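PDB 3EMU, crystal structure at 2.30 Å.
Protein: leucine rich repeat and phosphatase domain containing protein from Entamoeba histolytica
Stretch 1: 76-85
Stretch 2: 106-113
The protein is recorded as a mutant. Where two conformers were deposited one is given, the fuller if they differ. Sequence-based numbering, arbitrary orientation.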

ATOM      1  N   ALA A  76      -0.237  -6.228   6.894  1.00 58.98           N
ATOM      2  CA  ALA A  76       0.396  -5.553   5.725  1.00 57.77           C
ATOM      3  C   ALA A  76       1.738  -4.935   6.072  1.00 57.36           C
ATOM      4  O   ALA A  76       2.736  -5.045   5.316  1.00 56.85           O
ATOM      5  CB  ALA A  76      -0.550  -4.463   5.162  1.00 57.15           C
ATOM      6  N   ILE A  77       1.771  -4.215   7.196  1.00 57.56           N
ATOM      7  CA  ILE A  77       3.027  -3.518   7.561  1.00 57.83           C
ATOM      8  C   ILE A  77       4.185  -4.535   7.731  1.00 58.24           C
ATOM      9  O   ILE A  77       5.313  -4.347   7.239  1.00 57.53           O
ATOM     10  CB  ILE A  77       2.793  -2.666   8.823  1.00 58.12           C
ATOM     11  CG1 ILE A  77       1.946  -1.452   8.401  1.00 58.58           C
ATOM     12  CG2 ILE A  77       4.120  -2.273   9.470  1.00 55.56           C
ATOM     13  CD1 ILE A  77       1.612  -0.494   9.523  1.00 60.89           C
ATOM     14  N   LYS A  78       3.835  -5.662   8.331  1.00 59.41           N
ATOM     15  CA  LYS A  78       4.761  -6.746   8.573  1.00 61.87           C
ATOM     16  C   LYS A  78       5.368  -7.341   7.288  1.00 62.55           C
ATOM     17  O   LYS A  78       6.618  -7.506   7.166  1.00 63.59           O
ATOM     18  CB  LYS A  78       4.033  -7.835   9.374  1.00 61.92           C
ATOM     19  CG  LYS A  78       5.013  -8.891   9.836  1.00 67.54           C
ATOM     20  CD  LYS A  78       4.358 -10.238  10.125  1.00 74.57           C
ATOM     21  CE  LYS A  78       5.360 -11.173  10.873  1.00 80.91           C
ATOM     22  NZ  LYS A  78       4.709 -12.515  11.217  1.00 83.60           N
ATOM     23  N   PHE A  79       4.485  -7.673   6.332  1.00 61.64           N
ATOM     24  CA  PHE A  79       4.891  -8.239   5.037  1.00 60.38           C
ATOM     25  C   PHE A  79       5.722  -7.196   4.356  1.00 59.35           C
ATOM     26  O   PHE A  79       6.797  -7.478   3.842  1.00 58.55           O
ATOM     27  CB  PHE A  79       3.604  -8.572   4.245  1.00 62.21           C
ATOM     28  CG  PHE A  79       3.828  -9.161   2.863  1.00 64.29           C
ATOM     29  CD1 PHE A  79       4.091 -10.538   2.695  1.00 64.47           C
ATOM     30  CD2 PHE A  79       3.688  -8.361   1.726  1.00 63.56           C
ATOM     31  CE1 PHE A  79       4.247 -11.096   1.409  1.00 65.14           C
ATOM     32  CE2 PHE A  79       3.833  -8.912   0.437  1.00 63.40           C
ATOM     33  CZ  PHE A  79       4.123 -10.278   0.281  1.00 63.89           C
ATOM     34  N   ILE A  80       5.299  -5.933   4.437  1.00 59.27           N
ATOM     35  CA  ILE A  80       6.131  -4.872   3.835  1.00 58.85           C
ATOM     36  C   ILE A  80       7.525  -4.730   4.482  1.00 59.92           C
ATOM     37  O   ILE A  80       8.542  -4.597   3.808  1.00 59.07           O
ATOM     38  CB  ILE A  80       5.407  -3.519   3.852  1.00 58.83           C
ATOM     39  CG1 ILE A  80       4.146  -3.593   2.974  1.00 58.84           C
ATOM     40  CG2 ILE A  80       6.322  -2.393   3.379  1.00 56.50           C
ATOM     41  CD1 ILE A  80       3.259  -2.363   3.037  1.00 56.74           C
ATOM     42  N   ILE A  81       7.581  -4.728   5.805  1.00 61.66           N
ATOM     43  CA  ILE A  81       8.880  -4.530   6.447  1.00 62.28           C
ATOM     44  C   ILE A  81       9.750  -5.766   6.217  1.00 62.98           C
ATOM     45  O   ILE A  81      10.947  -5.641   6.001  1.00 62.88           O
ATOM     46  CB  ILE A  81       8.745  -4.111   7.967  1.00 62.15           C
ATOM     47  CG1 ILE A  81       8.455  -2.630   8.016  1.00 62.10           C
ATOM     48  CG2 ILE A  81      10.060  -4.336   8.701  1.00 60.83           C
ATOM     49  CD1 ILE A  81       7.798  -2.179   9.234  1.00 63.41           C
ATOM     50  N   ARG A  82       9.153  -6.957   6.219  1.00 64.56           N
ATOM     51  CA  ARG A  82       9.892  -8.165   5.815  0.50 66.07           C
ATOM     52  C   ARG A  82      10.612  -8.003   4.484  1.00 66.93           C
ATOM     53  O   ARG A  82      11.661  -8.594   4.258  1.00 68.09           O
ATOM     54  CB  ARG A  82       8.978  -9.390   5.723  0.50 66.57           C
ATOM     55  CG  ARG A  82       9.676 -10.645   5.206  0.50 67.33           C
ATOM     56  CD  ARG A  82       8.747 -11.858   5.222  0.50 71.76           C
ATOM     57  NE  ARG A  82       8.127 -12.185   3.932  0.50 74.46           N
ATOM     58  CZ  ARG A  82       6.998 -12.894   3.808  0.50 76.46           C
ATOM     59  NH1 ARG A  82       6.352 -13.331   4.877  0.50 76.74           N
ATOM     60  NH2 ARG A  82       6.499 -13.168   2.614  0.50 78.46           N
ATOM     61  N   SER A  83      10.068  -7.186   3.584  1.00 67.45           N
ATOM     62  CA  SER A  83      10.659  -7.072   2.262  1.00 67.84           C
ATOM     63  C   SER A  83      11.761  -6.014   2.267  1.00 68.40           C
ATOM     64  O   SER A  83      12.775  -6.139   1.566  1.00 67.41           O
ATOM     65  CB  SER A  83       9.560  -6.799   1.178  1.00 67.52           C
ATOM     66  OG  SER A  83      10.097  -6.398  -0.082  1.00 66.43           O
ATOM     67  N   ILE A  84      11.525  -4.936   3.005  1.00 69.93           N
ATOM     68  CA  ILE A  84      12.554  -3.914   3.199  1.00 71.75           C
ATOM     69  C   ILE A  84      13.823  -4.559   3.848  1.00 73.67           C
ATOM     70  O   ILE A  84      14.958  -4.314   3.437  1.00 73.83           O
ATOM     71  CB  ILE A  84      12.031  -2.784   4.095  1.00 71.57           C
ATOM     72  CG1 ILE A  84      11.032  -1.900   3.311  1.00 70.07           C
ATOM     73  CG2 ILE A  84      13.210  -1.975   4.630  1.00 71.26           C
ATOM     74  CD1 ILE A  84      10.217  -0.921   4.139  1.00 64.36           C
ATOM     75  N   GLN A  85      13.583  -5.418   4.828  1.00 75.44           N
ATOM     76  CA  GLN A  85      14.614  -6.178   5.488  1.00 78.18           C
ATOM     77  C   GLN A  85      15.504  -7.019   4.541  1.00 78.59           C
ATOM     78  O   GLN A  85      16.719  -7.108   4.752  1.00 78.56           O
ATOM     79  CB  GLN A  85      13.945  -7.089   6.500  1.00 78.53           C
ATOM     80  CG  GLN A  85      14.895  -7.985   7.208  1.00 83.23           C
ATOM     81  CD  GLN A  85      14.200  -8.780   8.320  1.00 88.56           C
ATOM     82  OE1 GLN A  85      14.846  -9.525   9.055  1.00 92.64           O
ATOM     83  NE2 GLN A  85      12.882  -8.612   8.450  1.00 90.91           N
TER
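Stretch 2, residues 106-113: IAFLMYYQ

A single aromatic ring, that of Phe 108, is gripped by four isoleucines of the other helix: its side chain sits as a knob in the hole formed by Ile 77, Ile 80, Ile 81 and Ile 84. The tightest approach is Ile 80 CG2 to Phe 108 CE1, 3.4 Å. The same methyl lies over one face of the ring, with Ile 80 CG2 3.7 Å from the Phe 108 ring centroid and 24° off the ring normal, which identifies a CH-pi contact. Two neighbours meet the ring at its edge: Ile 81 CG1 is 4.0 Å from Phe 108 CE1, and Ile 77 CG1 is 4.3 Å from Phe 108 CD1. Ile 84 CD1 closes the pocket at 3.6 Å from Phe 108 CZ.

Stretch 1 is helical, and residues 106-112 of stretch 2 continue a helix that begins earlier in the chain. Backbone bonds of the i to i+4 type support both assignments, as in Ile 81 N to Ile 77 O at 2.7 Å and Tyr 112 N to Phe 108 O at 2.8 Å. Gln 113, at phi/psi -130/16, is the first residue to leave helical values. The axes cross at -70° and approach to 10.2 Å, so the helices run neither parallel nor antiparallel. The backbones are nearest at Ile 77 CA and Phe 108 CA, 5.8 Å apart.

Two tyrosines extend the contact beyond the knob. Ile 77 CG2 lies 3.7 Å from Tyr 111 CD2, and Ile 81 CD1 reaches the edge of that ring, 4.0 Å from Tyr 111 CE2. Farther along stretch 1, Ile 84 CD1 packs 3.8 Å from Tyr 112 CZ. With no hydrogen bond between the stretches, the 377 Å² buried, both sides summed, reflects predominantly apolar packing. Leu 109 points away and takes no part.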

ATOM      1  N   ILE A 106      -0.612   4.451   2.423  1.00 56.82           N
ATOM      2  CA  ILE A 106      -0.762   5.495   3.393  1.00 56.63           C
ATOM      3  C   ILE A 106      -0.586   4.985   4.864  1.00 57.72           C
ATOM      4  O   ILE A 106       0.202   5.572   5.597  1.00 57.33           O
ATOM      5  CB  ILE A 106      -2.072   6.245   3.212  1.00 56.17           C
ATOM      6  CG1 ILE A 106      -2.043   7.024   1.878  1.00 55.25           C
ATOM      7  CG2 ILE A 106      -2.325   7.193   4.419  1.00 54.07           C
ATOM      8  CD1 ILE A 106      -3.365   7.734   1.514  1.00 50.97           C
ATOM      9  N   ALA A 107      -1.332   3.945   5.269  1.00 56.77           N
ATOM     10  CA  ALA A 107      -1.194   3.343   6.582  1.00 56.77           C
ATOM     11  C   ALA A 107       0.278   3.019   6.892  1.00 57.71           C
ATOM     12  O   ALA A 107       0.802   3.341   7.992  1.00 57.91           O
ATOM     13  CB  ALA A 107      -2.045   2.104   6.689  1.00 55.70           C
ATOM     14  N   PHE A 108       0.952   2.392   5.920  1.00 57.67           N
ATOM     15  CA  PHE A 108       2.347   2.073   6.060  1.00 57.23           C
ATOM     16  C   PHE A 108       3.260   3.278   6.364  1.00 58.37           C
ATOM     17  O   PHE A 108       4.104   3.211   7.260  1.00 59.72           O
ATOM     18  CB  PHE A 108       2.879   1.323   4.842  1.00 57.05           C
ATOM     19  CG  PHE A 108       4.357   1.107   4.897  1.00 57.38           C
ATOM     20  CD1 PHE A 108       4.909   0.127   5.773  1.00 56.27           C
ATOM     21  CD2 PHE A 108       5.220   1.904   4.147  1.00 53.83           C
ATOM     22  CE1 PHE A 108       6.287  -0.058   5.889  1.00 50.85           C
ATOM     23  CE2 PHE A 108       6.598   1.721   4.256  1.00 53.50           C
ATOM     24  CZ  PHE A 108       7.131   0.740   5.138  1.00 52.46           C
ATOM     25  N   LEU A 109       3.139   4.356   5.598  1.00 58.77           N
ATOM     26  CA  LEU A 109       3.963   5.545   5.792  1.00 58.92           C
ATOM     27  C   LEU A 109       3.592   6.304   7.080  1.00 59.09           C
ATOM     28  O   LEU A 109       4.464   6.908   7.711  1.00 59.52           O
ATOM     29  CB  LEU A 109       3.779   6.491   4.621  1.00 58.90           C
ATOM     30  CG  LEU A 109       4.201   6.090   3.196  1.00 58.80           C
ATOM     31  CD1 LEU A 109       3.711   7.198   2.213  1.00 56.20           C
ATOM     32  CD2 LEU A 109       5.706   5.898   3.057  1.00 54.71           C
ATOM     33  N   MET A 110       2.307   6.325   7.434  1.00 57.78           N
ATOM     34  CA  MET A 110       1.919   6.840   8.721  1.00 57.88           C
ATOM     35  C   MET A 110       2.859   6.218   9.798  1.00 59.66           C
ATOM     36  O   MET A 110       3.485   6.936  10.583  1.00 60.00           O
ATOM     37  CB  MET A 110       0.430   6.562   9.014  1.00 57.05           C
ATOM     38  CG  MET A 110      -0.583   7.396   8.133  1.00 51.94           C
ATOM     39  SD  MET A 110      -2.287   6.883   8.182  1.00 44.43           S
ATOM     40  CE  MET A 110      -2.748   7.139   9.892  1.00 53.40           C
ATOM     41  N   TYR A 111       3.015   4.894   9.771  1.00 59.72           N
ATOM     42  CA  TYR A 111       3.756   4.161  10.785  1.00 59.88           C
ATOM     43  C   TYR A 111       5.265   4.330  10.593  1.00 60.65           C
ATOM     44  O   TYR A 111       6.009   4.647  11.537  1.00 59.42           O
ATOM     45  CB  TYR A 111       3.392   2.681  10.649  1.00 59.81           C
ATOM     46  CG  TYR A 111       4.118   1.728  11.554  1.00 59.78           C
ATOM     47  CD1 TYR A 111       3.769   1.610  12.907  1.00 59.67           C
ATOM     48  CD2 TYR A 111       5.146   0.923  11.065  1.00 61.25           C
ATOM     49  CE1 TYR A 111       4.434   0.738  13.746  1.00 58.87           C
ATOM     50  CE2 TYR A 111       5.839   0.015  11.906  1.00 60.32           C
ATOM     51  CZ  TYR A 111       5.475  -0.056  13.253  1.00 61.39           C
ATOM     52  OH  TYR A 111       6.106  -0.947  14.094  1.00 60.42           O
ATOM     53  N   TYR A 112       5.704   4.121   9.349  1.00 60.18           N
ATOM     54  CA  TYR A 112       7.104   4.036   9.008  1.00 60.59           C
ATOM     55  C   TYR A 112       7.837   5.378   8.967  1.00 61.75           C
ATOM     56  O   TYR A 112       9.072   5.411   9.069  1.00 62.20           O
ATOM     57  CB  TYR A 112       7.234   3.408   7.639  1.00 60.89           C
ATOM     58  CG  TYR A 112       8.593   2.881   7.305  1.00 61.79           C
ATOM     59  CD1 TYR A 112       9.016   1.660   7.824  1.00 63.14           C
ATOM     60  CD2 TYR A 112       9.433   3.564   6.427  1.00 62.69           C
ATOM     61  CE1 TYR A 112      10.222   1.145   7.510  1.00 64.29           C
ATOM     62  CE2 TYR A 112      10.675   3.059   6.105  1.00 65.60           C
ATOM     63  CZ  TYR A 112      11.053   1.826   6.654  1.00 67.61           C
ATOM     64  OH  TYR A 112      12.280   1.251   6.361  1.00 74.32           O
ATOM     65  N   GLN A 113       7.114   6.474   8.791  1.00 61.32           N
ATOM     66  CA  GLN A 113       7.768   7.768   8.721  1.00 62.33           C
ATOM     67  C   GLN A 113       7.080   8.720   9.653  1.00 63.18           C
ATOM     68  O   GLN A 113       7.265   9.897   9.520  1.00 64.00           O
ATOM     69  CB  GLN A 113       7.723   8.315   7.286  1.00 62.44           C
ATOM     70  CG  GLN A 113       8.472   7.423   6.342  1.00 60.78           C
ATOM     71  CD  GLN A 113       8.588   8.002   4.959  1.00 63.35           C
ATOM     72  OE1 GLN A 113       7.704   8.745   4.506  1.00 64.18           O
ATOM     73  NE2 GLN A 113       9.675   7.669   4.262  1.00 58.80           N
TER